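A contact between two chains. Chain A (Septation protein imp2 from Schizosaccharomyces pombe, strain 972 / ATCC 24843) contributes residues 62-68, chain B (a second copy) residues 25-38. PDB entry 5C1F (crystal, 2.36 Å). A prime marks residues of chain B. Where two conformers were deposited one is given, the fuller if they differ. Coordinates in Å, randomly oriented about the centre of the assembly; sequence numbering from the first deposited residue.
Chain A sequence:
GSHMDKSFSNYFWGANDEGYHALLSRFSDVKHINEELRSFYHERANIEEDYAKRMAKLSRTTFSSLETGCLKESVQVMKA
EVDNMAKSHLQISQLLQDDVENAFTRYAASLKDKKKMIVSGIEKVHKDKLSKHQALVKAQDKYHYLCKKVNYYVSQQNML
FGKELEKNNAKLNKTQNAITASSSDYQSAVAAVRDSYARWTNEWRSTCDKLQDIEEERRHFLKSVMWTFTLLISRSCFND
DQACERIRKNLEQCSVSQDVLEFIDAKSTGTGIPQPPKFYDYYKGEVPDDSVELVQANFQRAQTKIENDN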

ATOM      1  N   THR A  62      -1.130  16.033  13.009  1.00 29.14           N
ATOM      2  CA  THR A  62      -1.399  17.440  13.234  1.00 31.61           C
ATOM      3  C   THR A  62      -0.105  18.222  13.085  1.00 33.84           C
ATOM      4  O   THR A  62       0.912  17.881  13.687  1.00 30.75           O
ATOM      5  N   PHE A  63      -0.146  19.254  12.254  1.00 39.55           N
ATOM      6  CA  PHE A  63       0.993  20.144  12.081  1.00 38.44           C
ATOM      7  C   PHE A  63       0.817  21.388  12.941  1.00 40.37           C
ATOM      8  O   PHE A  63      -0.296  21.705  13.360  1.00 41.81           O
ATOM      9  N   SER A  64       1.911  22.093  13.202  1.00 41.23           N
ATOM     10  CA  SER A  64       1.835  23.339  13.954  1.00 43.22           C
ATOM     11  C   SER A  64       1.203  24.433  13.096  1.00 43.56           C
ATOM     12  O   SER A  64       0.933  24.225  11.910  1.00 41.08           O
ATOM     13  N   SER A  65       0.964  25.592  13.705  1.00 37.22           N
ATOM     14  CA  SER A  65       0.360  26.722  13.011  1.00 34.72           C
ATOM     15  C   SER A  65       1.417  27.695  12.511  1.00 33.57           C
ATOM     16  O   SER A  65       1.143  28.879  12.333  1.00 37.70           O
ATOM     17  N   LEU A  66       2.626  27.189  12.288  1.00 31.80           N
ATOM     18  CA  LEU A  66       3.764  28.038  11.956  1.00 31.42           C
ATOM     19  C   LEU A  66       3.827  28.389  10.473  1.00 29.84           C
ATOM     20  O   LEU A  66       4.390  29.417  10.097  1.00 32.83           O
ATOM     21  N   GLU A  67       3.253  27.536   9.628  1.00 29.38           N
ATOM     22  CA  GLU A  67       3.237  27.810   8.198  1.00 20.72           C
ATOM     23  C   GLU A  67       2.125  28.805   7.880  1.00 28.70           C
ATOM     24  O   GLU A  67       1.146  28.908   8.621  1.00 27.06           O
ATOM     25  N   THR A  68       2.288  29.555   6.793  1.00 20.94           N
ATOM     26  CA  THR A  68       1.320  30.586   6.419  1.00 21.42           C
ATOM     27  C   THR A  68       0.980  30.525   4.931  1.00 21.26           C
ATOM     28  O   THR A  68       1.614  29.790   4.174  1.00 22.99           O
TER
ATOM     29  N   SER B  25      14.388  34.800  15.496  1.00 41.16           N
ATOM     30  CA  SER B  25      13.735  33.646  16.109  1.00 37.25           C
ATOM     31  C   SER B  25      12.908  32.907  15.063  1.00 39.98           C
ATOM     32  O   SER B  25      12.430  31.798  15.301  1.00 45.60           O
ATOM     33  N   ARG B  26      12.746  33.540  13.906  1.00 36.42           N
ATOM     34  CA  ARG B  26      12.082  32.938  12.755  1.00 33.91           C
ATOM     35  C   ARG B  26      12.796  31.666  12.302  1.00 32.74           C
ATOM     36  O   ARG B  26      12.162  30.727  11.815  1.00 31.50           O
ATOM     37  N   PHE B  27      14.117  31.643  12.468  1.00 30.96           N
ATOM     38  CA  PHE B  27      14.913  30.480  12.091  1.00 31.79           C
ATOM     39  C   PHE B  27      14.444  29.231  12.819  1.00 31.47           C
ATOM     40  O   PHE B  27      14.386  28.147  12.238  1.00 34.51           O
ATOM     41  N   SER B  28      14.102  29.392  14.091  1.00 29.14           N
ATOM     42  CA  SER B  28      13.638  28.277  14.902  1.00 29.74           C
ATOM     43  C   SER B  28      12.309  27.724  14.385  1.00 33.35           C
ATOM     44  O   SER B  28      12.086  26.514  14.411  1.00 34.54           O
ATOM     45  N   ASP B  29      11.433  28.609  13.914  1.00 30.42           N
ATOM     46  CA  ASP B  29      10.135  28.192  13.390  1.00 31.34           C
ATOM     47  C   ASP B  29      10.294  27.427  12.082  1.00 31.05           C
ATOM     48  O   ASP B  29       9.703  26.363  11.890  1.00 28.44           O
ATOM     49  N   VAL B  30      11.092  27.994  11.185  1.00 31.01           N
ATOM     50  CA  VAL B  30      11.408  27.376   9.905  1.00 32.14           C
ATOM     51  C   VAL B  30      11.959  25.964  10.094  1.00 30.25           C
ATOM     52  O   VAL B  30      11.596  25.042   9.362  1.00 28.65           O
ATOM     53  N   LYS B  31      12.823  25.802  11.093  1.00 30.57           N
ATOM     54  CA  LYS B  31      13.418  24.505  11.404  1.00 31.70           C
ATOM     55  C   LYS B  31      12.369  23.502  11.885  1.00 30.96           C
ATOM     56  O   LYS B  31      12.411  22.324  11.523  1.00 30.73           O
ATOM     57  N   HIS B  32      11.425  23.975  12.694  1.00 29.64           N
ATOM     58  CA  HIS B  32      10.389  23.094  13.216  0.55 31.40           C
ATOM     59  C   HIS B  32       9.398  22.691  12.125  1.00 31.31           C
ATOM     60  O   HIS B  32       8.936  21.551  12.102  1.00 32.44           O
ATOM     61  N   ILE B  33       9.086  23.611  11.217  1.00 30.18           N
ATOM     62  CA  ILE B  33       8.220  23.286  10.090  1.00 22.14           C
ATOM     63  C   ILE B  33       8.862  22.183   9.258  1.00 35.64           C
ATOM     64  O   ILE B  33       8.222  21.184   8.926  1.00 21.21           O
ATOM     65  N   ASN B  34      10.139  22.365   8.940  1.00 26.45           N
ATOM     66  CA  ASN B  34      10.879  21.387   8.153  1.00 28.37           C
ATOM     67  C   ASN B  34      10.921  20.008   8.805  1.00 27.74           C
ATOM     68  O   ASN B  34      10.785  18.993   8.124  1.00 25.34           O
ATOM     69  N   GLU B  35      11.101  19.977  10.122  1.00 23.90           N
ATOM     70  CA  GLU B  35      11.165  18.714  10.846  1.00 24.90           C
ATOM     71  C   GLU B  35       9.813  17.998  10.844  1.00 31.79           C
ATOM     72  O   GLU B  35       9.757  16.772  10.736  1.00 30.71           O
ATOM     73  N   GLU B  36       8.731  18.766  10.956  1.00 30.38           N
ATOM     74  CA  GLU B  36       7.384  18.201  10.922  1.00 29.23           C
ATOM     75  C   GLU B  36       7.125  17.505   9.593  1.00 28.14           C
ATOM     76  O   GLU B  36       6.632  16.380   9.560  1.00 30.34           O
ATOM     77  N   LEU B  37       7.467  18.177   8.499  1.00 26.98           N
ATOM     78  CA  LEU B  37       7.316  17.599   7.171  1.00 25.11           C
ATOM     79  C   LEU B  37       8.240  16.399   6.979  1.00 26.39           C
ATOM     80  O   LEU B  37       7.829  15.374   6.430  1.00 25.07           O
ATOM     81  N   ARG B  38       9.482  16.523   7.440  1.00 23.95           N
ATOM     82  CA  ARG B  38      10.441  15.430   7.323  1.00 24.54           C
ATOM     83  C   ARG B  38       9.892  14.171   7.984  1.00 26.27           C
ATOM     84  O   ARG B  38       9.956  13.082   7.417  1.00 28.14           O
TER

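Residues 62-68 of chain A form a loop, without regular helix or strand, that lies against one side of the chain B helix; together the two stretches bury 489 Å². Thr62 directs its CA-to-CB bond away from the helix and takes no part in the contact. Phe63 starts sideways, but its m rotamer (chi1 -74°) swings the ring nearer, so that CE2 of Phe63 comes within 3.6 Å of CD2 of Leu37′. The edge of the same ring meets a carboxylate, with CD2 of Phe63 3.2 Å from OE1 of Glu36′.

That carboxylate is the polar anchor of the contact. Glu36′ points toward the loop and, with chi1 m and chi2 t, is extended far enough to accept a hydrogen bond from the backbone, Ser64 N to Glu36′ OE1, at 2.9 Å and nearly linear (169°). Ser64 also points toward the helix, in the p rotamer. Water 1 donates to OE1 of Glu36′ at 2.5 Å and makes a weak hydrogen bond of 3.4 Å with OG of Ser64, adding a solvent link between the two side chains.

Ser65 turns away, and the chain returns to the helix at Leu66, which has the largest covered area of the loop. Its m,t side chain points toward chain B: CB of Leu66 packs 3.7 Å from CG1 of Ile33′, CD2 of Leu66 lies 3.8 Å from OD1 of Asp29′, and CD1 of Leu66 approaches CB of His32′ at 4.1 Å. The His32′ ring leads away, its ND1 donating to the Ser28′ carbonyl O (2.6 Å).

Glu67, chi1 t, brings OE1 to 3.5 Å from CG2 of Ile33′. Its OE2 accepts from Thr68 N (3.1 Å) and from water 2 (3.1 Å). This water also donates to Leu66 O (2.6 Å) and accepts from Arg26′ NH2 (2.9 Å), bridging the chains.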

ATOM      1  CB  THR A  62      -2.006  17.690  14.628  1.00 36.89           C
ATOM      2  OG1 THR A  62      -1.014  17.459  15.636  1.00 44.92           O
ATOM      3  CG2 THR A  62      -3.192  16.767  14.864  1.00 34.21           C
ATOM      4  CB  PHE A  63       1.153  20.539  10.614  1.00 37.82           C
ATOM      5  CG  PHE A  63       1.691  19.443   9.740  1.00 39.91           C
ATOM      6  CD1 PHE A  63       0.839  18.524   9.150  1.00 36.80           C
ATOM      7  CD2 PHE A  63       3.050  19.341   9.498  1.00 41.91           C
ATOM      8  CE1 PHE A  63       1.337  17.520   8.340  1.00 36.47           C
ATOM      9  CE2 PHE A  63       3.551  18.341   8.691  1.00 43.29           C
ATOM     10  CZ  PHE A  63       2.692  17.428   8.110  1.00 38.44           C
ATOM     11  CB  SER A  64       3.223  23.771  14.435  1.00 41.78           C
ATOM     12  OG  SER A  64       4.062  24.110  13.344  1.00 43.67           O
ATOM     13  CB  SER A  65      -0.613  27.455  13.935  1.00 37.51           C
ATOM     14  OG  SER A  65      -1.621  26.581  14.403  1.00 46.03           O
ATOM     15  CB  LEU A  66       5.066  27.362  12.389  1.00 33.78           C
ATOM     16  CG  LEU A  66       5.245  27.170  13.899  1.00 31.02           C
ATOM     17  CD1 LEU A  66       6.481  26.343  14.188  1.00 34.34           C
ATOM     18  CD2 LEU A  66       5.322  28.516  14.603  1.00 26.16           C
ATOM     19  CB  GLU A  67       3.060  26.519   7.397  1.00 20.10           C
ATOM     20  CG  GLU A  67       3.431  26.643   5.924  1.00 22.07           C
ATOM     21  CD  GLU A  67       4.834  27.188   5.721  1.00 29.01           C
ATOM     22  OE1 GLU A  67       5.783  26.376   5.644  1.00 24.80           O
ATOM     23  OE2 GLU A  67       4.991  28.427   5.636  1.00 23.94           O
ATOM     24  CB  THR A  68       1.842  32.011   6.742  1.00 21.97           C
ATOM     25  OG1 THR A  68       2.936  32.332   5.873  1.00 21.79           O
ATOM     26  CG2 THR A  68       2.302  32.115   8.193  1.00 22.29           C
TER
ATOM     27  CB  SER B  25      12.856  34.070  17.286  1.00 36.37           C
ATOM     28  OG  SER B  25      11.598  34.548  16.841  1.00 40.48           O
ATOM     29  CB  ARG B  26      12.014  33.948  11.605  1.00 35.68           C
ATOM     30  CG  ARG B  26      11.595  33.378  10.263  1.00 37.58           C
ATOM     31  CD  ARG B  26      10.139  32.965  10.259  1.00 38.07           C
ATOM     32  NE  ARG B  26       9.733  32.463   8.952  1.00 33.37           N
ATOM     33  CZ  ARG B  26       8.554  31.909   8.697  1.00 32.84           C
ATOM     34  NH1 ARG B  26       7.657  31.781   9.667  1.00 31.04           N
ATOM     35  NH2 ARG B  26       8.273  31.477   7.475  1.00 31.00           N
ATOM     36  CB  PHE B  27      16.397  30.722  12.379  1.00 37.81           C
ATOM     37  CG  PHE B  27      17.101  31.501  11.308  1.00 38.89           C
ATOM     38  CD1 PHE B  27      17.532  30.875  10.149  1.00 35.61           C
ATOM     39  CD2 PHE B  27      17.337  32.858  11.458  1.00 39.42           C
ATOM     40  CE1 PHE B  27      18.183  31.589   9.158  1.00 37.54           C
ATOM     41  CE2 PHE B  27      17.987  33.578  10.472  1.00 39.43           C
ATOM     42  CZ  PHE B  27      18.411  32.942   9.320  1.00 39.11           C
ATOM     43  CB  SER B  28      13.502  28.701  16.364  1.00 31.38           C
ATOM     44  OG  SER B  28      13.112  27.605  17.170  1.00 53.47           O
ATOM     45  CB  ASP B  29       9.220  29.398  13.178  1.00 34.64           C
ATOM     46  CG  ASP B  29       8.868  30.103  14.475  1.00 38.86           C
ATOM     47  OD1 ASP B  29       8.900  29.453  15.542  1.00 39.89           O
ATOM     48  OD2 ASP B  29       8.553  31.310  14.425  1.00 40.79           O
ATOM     49  CB  VAL B  30      12.422  28.236   9.120  1.00 33.61           C
ATOM     50  CG1 VAL B  30      13.004  27.463   7.951  1.00 35.58           C
ATOM     51  CG2 VAL B  30      11.766  29.525   8.650  1.00 26.56           C
ATOM     52  CB  LYS B  31      14.518  24.672  12.457  1.00 32.31           C
ATOM     53  CG  LYS B  31      15.086  23.370  13.016  1.00 38.26           C
ATOM     54  CD  LYS B  31      16.192  23.656  14.032  1.00 51.72           C
ATOM     55  CE  LYS B  31      16.590  22.414  14.822  1.00 61.41           C
ATOM     56  NZ  LYS B  31      15.541  21.996  15.797  1.00 64.57           N
ATOM     57  CB  HIS B  32       9.664  23.752  14.391  0.55 30.71           C
ATOM     58  CG  HIS B  32      10.423  23.673  15.680  0.55 35.62           C
ATOM     59  ND1 HIS B  32      11.417  24.567  16.016  0.55 36.33           N
ATOM     60  CD2 HIS B  32      10.343  22.796  16.708  0.55 35.04           C
ATOM     61  CE1 HIS B  32      11.912  24.249  17.199  0.55 33.98           C
ATOM     62  NE2 HIS B  32      11.278  23.178  17.640  0.55 34.45           N
ATOM     63  CB  ILE B  33       7.946  24.507   9.192  1.00 26.24           C
ATOM     64  CG1 ILE B  33       7.077  25.530   9.925  1.00 27.94           C
ATOM     65  CG2 ILE B  33       7.265  24.080   7.906  1.00 20.06           C
ATOM     66  CD1 ILE B  33       6.845  26.805   9.133  1.00 21.11           C
ATOM     67  CB  ASN B  34      12.302  21.883   7.901  1.00 29.91           C
ATOM     68  CG  ASN B  34      12.554  22.193   6.441  1.00 39.94           C
ATOM     69  OD1 ASN B  34      11.999  23.148   5.893  1.00 38.63           O
ATOM     70  ND2 ASN B  34      13.396  21.390   5.802  1.00 46.03           N
ATOM     71  CB  GLU B  35      11.649  18.948  12.282  1.00 33.62           C
ATOM     72  CG  GLU B  35      11.557  17.725  13.189  1.00 42.46           C
ATOM     73  CD  GLU B  35      12.326  16.523  12.657  1.00 53.44           C
ATOM     74  OE1 GLU B  35      13.407  16.715  12.057  1.00 58.47           O
ATOM     75  OE2 GLU B  35      11.849  15.382  12.841  1.00 53.92           O
ATOM     76  CB  GLU B  36       6.323  19.284  11.166  1.00 26.92           C
ATOM     77  CG  GLU B  36       6.246  19.748  12.614  1.00 33.88           C
ATOM     78  CD  GLU B  36       5.044  20.636  12.902  1.00 37.33           C
ATOM     79  OE1 GLU B  36       4.334  21.024  11.952  1.00 30.50           O
ATOM     80  OE2 GLU B  36       4.812  20.942  14.091  1.00 48.26           O
ATOM     81  CB  LEU B  37       7.581  18.655   6.098  1.00 23.06           C
ATOM     82  CG  LEU B  37       6.519  19.754   6.026  1.00 30.22           C
ATOM     83  CD1 LEU B  37       6.952  20.883   5.102  1.00 18.02           C
ATOM     84  CD2 LEU B  37       5.184  19.170   5.578  1.00 27.82           C
ATOM     85  CB  ARG B  38      11.785  15.806   7.950  1.00 24.30           C
ATOM     86  CG  ARG B  38      12.895  14.799   7.669  1.00 34.05           C
ATOM     87  CD  ARG B  38      13.828  14.635   8.861  1.00 43.11           C
ATOM     88  NE  ARG B  38      13.106  14.176  10.045  1.00 52.53           N
ATOM     89  CZ  ARG B  38      12.857  12.899  10.323  1.00 54.87           C
ATOM     90  NH1 ARG B  38      13.277  11.945   9.505  1.00 57.06           N
ATOM     91  NH2 ARG B  38      12.187  12.577  11.421  1.00 53.68           N
TER
HETATM   92  O   HOH W   1       4.179  22.865  10.203  1.00 42.77           O
HETATM   93  O   HOH W   2       5.677  30.368   7.985  1.00 21.07           O